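FrpC operon protein (Neisseria meningitidis, PDB 5EDF) is an iron-regulated protein, FrpD, that binds the RTX protein FrpC and is putatively involved in adhesion, though its precise function remains unknown. Local coordinates at residues A[40-45]-A[90-95]; A[63-68]-A[209-214]. All coordinates share one frame; numbering follows the deposited sequence.

Contact 1: residues A[40-45]-A[90-95]; sequences QDNATK and FLRDGL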
loop_
_atom_site.group_PDB
_atom_site.type_symbol
_atom_site.label_atom_id
_atom_site.label_comp_id
_atom_site.label_asym_id
_atom_site.label_seq_id
_atom_site.Cartn_x
_atom_site.Cartn_y
_atom_site.Cartn_z
ATOM N N GLN A 40 -18.079 -7.754 9.733
ATOM C CA GLN A 40 -18.785 -7.631 10.999
ATOM C C GLN A 40 -18.490 -8.853 11.852
ATOM O O GLN A 40 -18.093 -9.893 11.341
ATOM C CB GLN A 40 -20.282 -7.495 10.753
ATOM C CG GLN A 40 -20.668 -6.212 10.051
ATOM C CD GLN A 40 -22.152 -6.098 9.826
ATOM O OE1 GLN A 40 -22.856 -7.100 9.731
ATOM N NE2 GLN A 40 -22.639 -4.868 9.748
ATOM N N ASP A 41 -18.654 -8.680 13.164
ATOM C CA ASP A 41 -18.675 -9.773 14.161
ATOM C C ASP A 41 -17.409 -10.637 14.178
ATOM O O ASP A 41 -17.437 -11.825 13.848
ATOM C CB ASP A 41 -19.920 -10.620 13.952
ATOM C CG ASP A 41 -21.207 -9.799 14.048
ATOM O OD1 ASP A 41 -21.193 -8.736 14.715
ATOM O OD2 ASP A 41 -22.227 -10.214 13.458
ATOM N N ASN A 42 -16.310 -9.987 14.530
ATOM C CA ASN A 42 -14.983 -10.599 14.631
ATOM C C ASN A 42 -14.601 -11.305 13.343
ATOM O O ASN A 42 -14.131 -12.440 13.358
ATOM C CB ASN A 42 -14.893 -11.551 15.845
ATOM C CG ASN A 42 -13.443 -11.762 16.336
ATOM O OD1 ASN A 42 -12.583 -10.888 16.196
ATOM N ND2 ASN A 42 -13.182 -12.929 16.926
ATOM N N ALA A 43 -14.833 -10.617 12.221
ATOM C CA ALA A 43 -14.508 -11.135 10.903
ATOM C C ALA A 43 -15.233 -12.459 10.557
ATOM O O ALA A 43 -14.663 -13.315 9.887
ATOM C CB ALA A 43 -12.996 -11.274 10.751
ATOM N N THR A 44 -16.466 -12.610 11.033
ATOM C CA THR A 44 -17.309 -13.792 10.714
ATOM C C THR A 44 -18.340 -13.477 9.629
ATOM O O THR A 44 -18.947 -14.382 9.047
ATOM C CB THR A 44 -18.029 -14.408 11.958
ATOM O OG1 THR A 44 -19.026 -13.495 12.450
ATOM C CG2 THR A 44 -17.031 -14.754 13.024
ATOM N N LYS A 45 -18.559 -12.198 9.353
ATOM C CA LYS A 45 -19.476 -11.825 8.277
ATOM C C LYS A 45 -18.725 -10.868 7.364
ATOM O O LYS A 45 -18.213 -9.842 7.812
ATOM C CB LYS A 45 -20.732 -11.163 8.811
ATOM C CG LYS A 45 -21.597 -12.100 9.657
ATOM C CD LYS A 45 -22.789 -11.363 10.238
ATOM C CE LYS A 45 -23.678 -12.288 11.080
ATOM N NZ LYS A 45 -22.992 -12.934 12.261
ATOM N N PHE A 90 -5.126 -6.796 13.936
ATOM C CA PHE A 90 -5.278 -5.568 13.163
ATOM C C PHE A 90 -6.665 -4.967 13.341
ATOM O O PHE A 90 -6.806 -3.771 13.532
ATOM C CB PHE A 90 -4.999 -5.927 11.699
ATOM C CG PHE A 90 -5.502 -4.930 10.699
ATOM C CD1 PHE A 90 -4.819 -3.777 10.456
ATOM C CD2 PHE A 90 -6.661 -5.192 9.984
ATOM C CE1 PHE A 90 -5.301 -2.875 9.510
ATOM C CE2 PHE A 90 -7.129 -4.282 9.044
ATOM C CZ PHE A 90 -6.450 -3.142 8.828
ATOM N N LEU A 91 -7.682 -5.802 13.306
ATOM C CA LEU A 91 -9.038 -5.291 13.468
ATOM C C LEU A 91 -9.324 -4.777 14.892
ATOM O O LEU A 91 -10.166 -3.896 15.085
ATOM C CB LEU A 91 -10.065 -6.328 13.023
ATOM C CG LEU A 91 -10.110 -6.631 11.524
ATOM C CD1 LEU A 91 -11.036 -7.803 11.242
ATOM C CD2 LEU A 91 -10.578 -5.387 10.777
ATOM N N ARG A 92 -8.582 -5.266 15.874
ATOM C CA ARG A 92 -8.735 -4.784 17.233
ATOM C C ARG A 92 -8.085 -3.437 17.482
ATOM O O ARG A 92 -8.719 -2.550 18.027
ATOM C CB ARG A 92 -8.169 -5.809 18.209
ATOM C CG ARG A 92 -8.953 -7.083 18.206
ATOM C CD ARG A 92 -8.410 -8.091 19.157
ATOM N NE ARG A 92 -9.169 -9.344 19.126
ATOM C CZ ARG A 92 -10.306 -9.561 19.781
ATOM N NH1 ARG A 92 -10.853 -8.609 20.545
ATOM N NH2 ARG A 92 -10.904 -10.746 19.679
ATOM N N ASP A 93 -6.822 -3.285 17.111
ATOM C CA ASP A 93 -6.121 -2.024 17.399
ATOM C C ASP A 93 -5.154 -1.532 16.332
ATOM O O ASP A 93 -4.400 -0.579 16.565
ATOM C CB ASP A 93 -5.413 -2.107 18.753
ATOM C CG ASP A 93 -4.319 -3.156 18.795
ATOM O OD1 ASP A 93 -4.033 -3.759 17.756
ATOM O OD2 ASP A 93 -3.733 -3.369 19.891
ATOM N N GLY A 94 -5.186 -2.159 15.170
ATOM C CA GLY A 94 -4.291 -1.800 14.076
ATOM C C GLY A 94 -2.854 -2.294 14.176
ATOM O O GLY A 94 -2.098 -2.133 13.208
ATOM N N LEU A 95 -2.486 -2.934 15.287
ATOM C CA LEU A 95 -1.075 -3.174 15.638
ATOM C C LEU A 95 -0.590 -4.574 15.234
ATOM O O LEU A 95 -0.300 -5.436 16.054
ATOM C CB LEU A 95 -0.810 -2.888 17.108
ATOM C CG LEU A 95 -1.117 -1.461 17.582
ATOM C CD1 LEU A 95 -0.658 -1.327 19.008
ATOM C CD2 LEU A 95 -0.473 -0.365 16.695
#
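A43 and L91 carry the apolar half of this small contact, N42 and R92 the polar half. The methyl CB of A43 points at the helix 84-93 and meets the branch CD1 of L91 at 4.0 Å; L91 in turn directs its side chain at the loop, with CG anti to its carbonyl carbon (chi1 -69°). Next to this pair, toward solvent, the amide of N42 and the guanidinium of R92 converge. R92 runs out extended from CG to NE, and its NH2 ends 3.9 Å from OD1 of N42, too far for a hydrogen bond. The amide and guanidinium planes are turned 64° against each other, and OD1 approaches the guanidinium obliquely. ND2 of N42 lies almost as near NH2 of R92, at 4.2 Å, so at most a weak, loosely defined polar contact is suggested; both residues are exposed, and R92 also touches a crystal neighbour.

The loop brings its side chains here with a shape that it fixes internally. Three consecutive residues, D41, N42 and A43, have positive phi, a tight coil that turns the chain back on itself. T44 OG1 donates to D41 O at 2.7 Å, in the carbonyl plane and on a lone pair, while K45 NZ bridges to the anti lone pair of D41 OD2 at 3.1 Å. Outside the loop, W46 NE1 hydrogen-bonds A43 O, tying down the residue that meets L91. Together these features are those of a hairpin turn carrying a classic beta bulge, with T44 and K45 opposite Q40, laid against the C-terminal part of helix 84-93, where D93 OD1 accepts from L95 N at 3.0 Å in an Asx turn.

Contact 2: residues A[63-68]-A[209-214]; sequences ISVYYK and VGYHQQ
Y211 reaches from helix 205-224 to strand 61-70, and its side chain makes the whole contact between these segments. CB leaves the helix toward the strand, and with CG anti to the backbone N (chi1 -170°) the ring is carried outward to the sheet. Along the ring, CE1 is the first atom to touch the strand, 4.3 Å from CB of Y67, an oblique approach in loose apolar contact. Farther out, the hydroxyl OH comes to 3.6 Å from CG2 of V65, the methyl that lies between that residue's backbone N and carbonyl carbon. The side chains of V65 and Y67 both point to the helix, two residues apart on the same face of the strand, while Y66 between them points away.

The polar tip does not find its partner on this strand: OH of Y211 hydrogen-bonds OD2 of D99, on the adjoining strand 98-105. F196 meets the rings of both Y211 and Y67, the latter edge to face, and the hydroxyl of Y67 is itself held by E199 OE2 and R198 N.

All three touching residues are buried; the contact itself is apolar packing, and the polar tip is held separately by D99. A buried phenol satisfied by a carboxylate can tolerate the methyl of V65 beside its oxygen, and the bond to D99 should limit how far the ring can slide over the sheet. The chemistry therefore implies that Y211 is probably one of the points at which helix 205-224 is fixed to the sheet, with dispersion along its ring and a directional bond at its end.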
loop_
_atom_site.group_PDB
_atom_site.type_symbol
_atom_site.label_atom_id
_atom_site.label_comp_id
_atom_site.label_asym_id
_atom_site.label_seq_id
_atom_site.Cartn_x
_atom_site.Cartn_y
_atom_site.Cartn_z
ATOM N N ILE A 63 -8.277 -1.496 0.704
ATOM C CA ILE A 63 -7.939 -2.907 0.890
ATOM C C ILE A 63 -6.912 -3.053 1.998
ATOM O O ILE A 63 -6.223 -2.074 2.342
ATOM C CB ILE A 63 -7.448 -3.572 -0.418
ATOM C CG1 ILE A 63 -6.112 -3.015 -0.906
ATOM C CG2 ILE A 63 -8.533 -3.499 -1.497
ATOM C CD1 ILE A 63 -5.439 -3.905 -1.992
ATOM N N SER A 64 -6.796 -4.247 2.549
ATOM C CA SER A 64 -5.843 -4.518 3.610
ATOM C C SER A 64 -5.093 -5.779 3.238
ATOM O O SER A 64 -5.682 -6.776 2.858
ATOM C CB SER A 64 -6.559 -4.626 4.973
ATOM O OG SER A 64 -7.317 -3.476 5.307
ATOM N N VAL A 65 -3.769 -5.714 3.324
ATOM C CA VAL A 65 -2.905 -6.848 3.014
ATOM C C VAL A 65 -1.976 -7.199 4.162
ATOM O O VAL A 65 -1.394 -6.321 4.814
ATOM C CB VAL A 65 -2.073 -6.614 1.756
ATOM C CG1 VAL A 65 -2.950 -6.496 0.486
ATOM C CG2 VAL A 65 -1.206 -5.342 1.886
ATOM N N TYR A 66 -1.856 -8.487 4.419
ATOM C CA TYR A 66 -0.850 -8.989 5.326
ATOM C C TYR A 66 0.458 -9.112 4.562
ATOM O O TYR A 66 0.487 -9.655 3.447
ATOM C CB TYR A 66 -1.269 -10.360 5.881
ATOM C CG TYR A 66 -0.235 -11.098 6.706
ATOM C CD1 TYR A 66 0.201 -10.605 7.918
ATOM C CD2 TYR A 66 0.291 -12.280 6.268
ATOM C CE1 TYR A 66 1.129 -11.276 8.676
ATOM C CE2 TYR A 66 1.197 -12.969 7.042
ATOM C CZ TYR A 66 1.625 -12.449 8.225
ATOM O OH TYR A 66 2.561 -13.143 9.009
ATOM N N TYR A 67 1.536 -8.600 5.142
ATOM C CA TYR A 67 2.852 -8.723 4.498
ATOM C C TYR A 67 3.691 -9.676 5.303
ATOM O O TYR A 67 3.666 -9.677 6.530
ATOM C CB TYR A 67 3.524 -7.366 4.275
ATOM C CG TYR A 67 4.010 -6.644 5.533
ATOM C CD1 TYR A 67 5.250 -6.897 6.068
ATOM C CD2 TYR A 67 3.191 -5.735 6.190
ATOM C CE1 TYR A 67 5.677 -6.249 7.213
ATOM C CE2 TYR A 67 3.607 -5.071 7.306
ATOM C CZ TYR A 67 4.855 -5.318 7.826
ATOM O OH TYR A 67 5.248 -4.635 8.964
ATOM N N LYS A 68 4.398 -10.537 4.566
ATOM C CA LYS A 68 5.113 -11.661 5.154
ATOM C C LYS A 68 6.481 -11.879 4.523
ATOM O O LYS A 68 6.626 -11.845 3.303
ATOM C CB LYS A 68 4.247 -12.913 4.945
ATOM C CG LYS A 68 4.751 -14.167 5.554
ATOM C CD LYS A 68 3.802 -15.319 5.311
ATOM C CE LYS A 68 3.859 -15.896 3.906
ATOM N NZ LYS A 68 3.052 -17.155 3.787
ATOM N N VAL A 209 10.768 -1.290 -3.670
ATOM C CA VAL A 209 10.291 -1.473 -5.048
ATOM C C VAL A 209 9.581 -2.802 -5.219
ATOM O O VAL A 209 8.540 -2.876 -5.887
ATOM C CB VAL A 209 11.444 -1.293 -6.098
ATOM C CG1 VAL A 209 10.953 -1.663 -7.501
ATOM C CG2 VAL A 209 11.904 0.156 -6.089
ATOM N N GLY A 210 10.088 -3.865 -4.606
ATOM C CA GLY A 210 9.430 -5.157 -4.686
ATOM C C GLY A 210 7.998 -5.091 -4.197
ATOM O O GLY A 210 7.096 -5.670 -4.807
ATOM N N TYR A 211 7.791 -4.428 -3.073
ATOM C CA TYR A 211 6.440 -4.276 -2.514
ATOM C C TYR A 211 5.581 -3.547 -3.530
ATOM O O TYR A 211 4.449 -3.995 -3.814
ATOM C CB TYR A 211 6.546 -3.547 -1.169
ATOM C CG TYR A 211 5.267 -3.507 -0.338
ATOM C CD1 TYR A 211 5.221 -4.083 0.904
ATOM C CD2 TYR A 211 4.124 -2.873 -0.817
ATOM C CE1 TYR A 211 4.072 -4.034 1.678
ATOM C CE2 TYR A 211 2.978 -2.836 -0.059
ATOM C CZ TYR A 211 2.941 -3.420 1.191
ATOM O OH TYR A 211 1.737 -3.340 1.896
ATOM N N HIS A 212 6.073 -2.437 -4.057
ATOM C CA HIS A 212 5.263 -1.680 -4.988
ATOM C C HIS A 212 4.941 -2.446 -6.252
ATOM O O HIS A 212 3.816 -2.357 -6.747
ATOM C CB HIS A 212 5.863 -0.317 -5.314
ATOM C CG HIS A 212 4.912 0.522 -6.068
ATOM N ND1 HIS A 212 3.671 0.852 -5.549
ATOM C CD2 HIS A 212 4.955 1.043 -7.312
ATOM C CE1 HIS A 212 2.989 1.510 -6.457
ATOM N NE2 HIS A 212 3.750 1.658 -7.537
ATOM N N GLN A 213 5.883 -3.240 -6.753
ATOM C CA GLN A 213 5.608 -4.060 -7.918
ATOM C C GLN A 213 4.469 -5.033 -7.616
ATOM O O GLN A 213 3.621 -5.301 -8.475
ATOM C CB GLN A 213 6.871 -4.822 -8.359
ATOM C CG GLN A 213 7.923 -3.932 -8.953
ATOM C CD GLN A 213 9.263 -4.631 -9.192
ATOM O OE1 GLN A 213 9.603 -5.608 -8.535
ATOM N NE2 GLN A 213 10.040 -4.083 -10.091
ATOM N N GLN A 214 4.445 -5.592 -6.406
ATOM C CA GLN A 214 3.355 -6.473 -6.014
ATOM C C GLN A 214 2.017 -5.726 -5.954
ATOM O O GLN A 214 1.012 -6.236 -6.385
ATOM C CB GLN A 214 3.671 -7.154 -4.685
ATOM C CG GLN A 214 4.870 -8.112 -4.803
ATOM C CD GLN A 214 5.438 -8.465 -3.454
ATOM O OE1 GLN A 214 4.721 -8.475 -2.455
ATOM N NE2 GLN A 214 6.729 -8.741 -3.405
#

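From the N terminus the chain first makes the turn 40-45 and then runs into strand 61-70, which supplies 63-68. After strand 73-77 it enters helix 84-93, where 90-95 returns to the turn and closes contact 1. Contact 2 closes much later, when helix 205-224, near the C terminus, comes back to the strand after the rest of the large antiparallel sheet has been built. Since 63-68 lies inside the loop of contact 1, the two closures cross. Their centres are 20 Å apart, yet F90 CZ packs 3.6 Å from S64 OG, so helix 84-93 touches the strand that helix 205-224 also packs on.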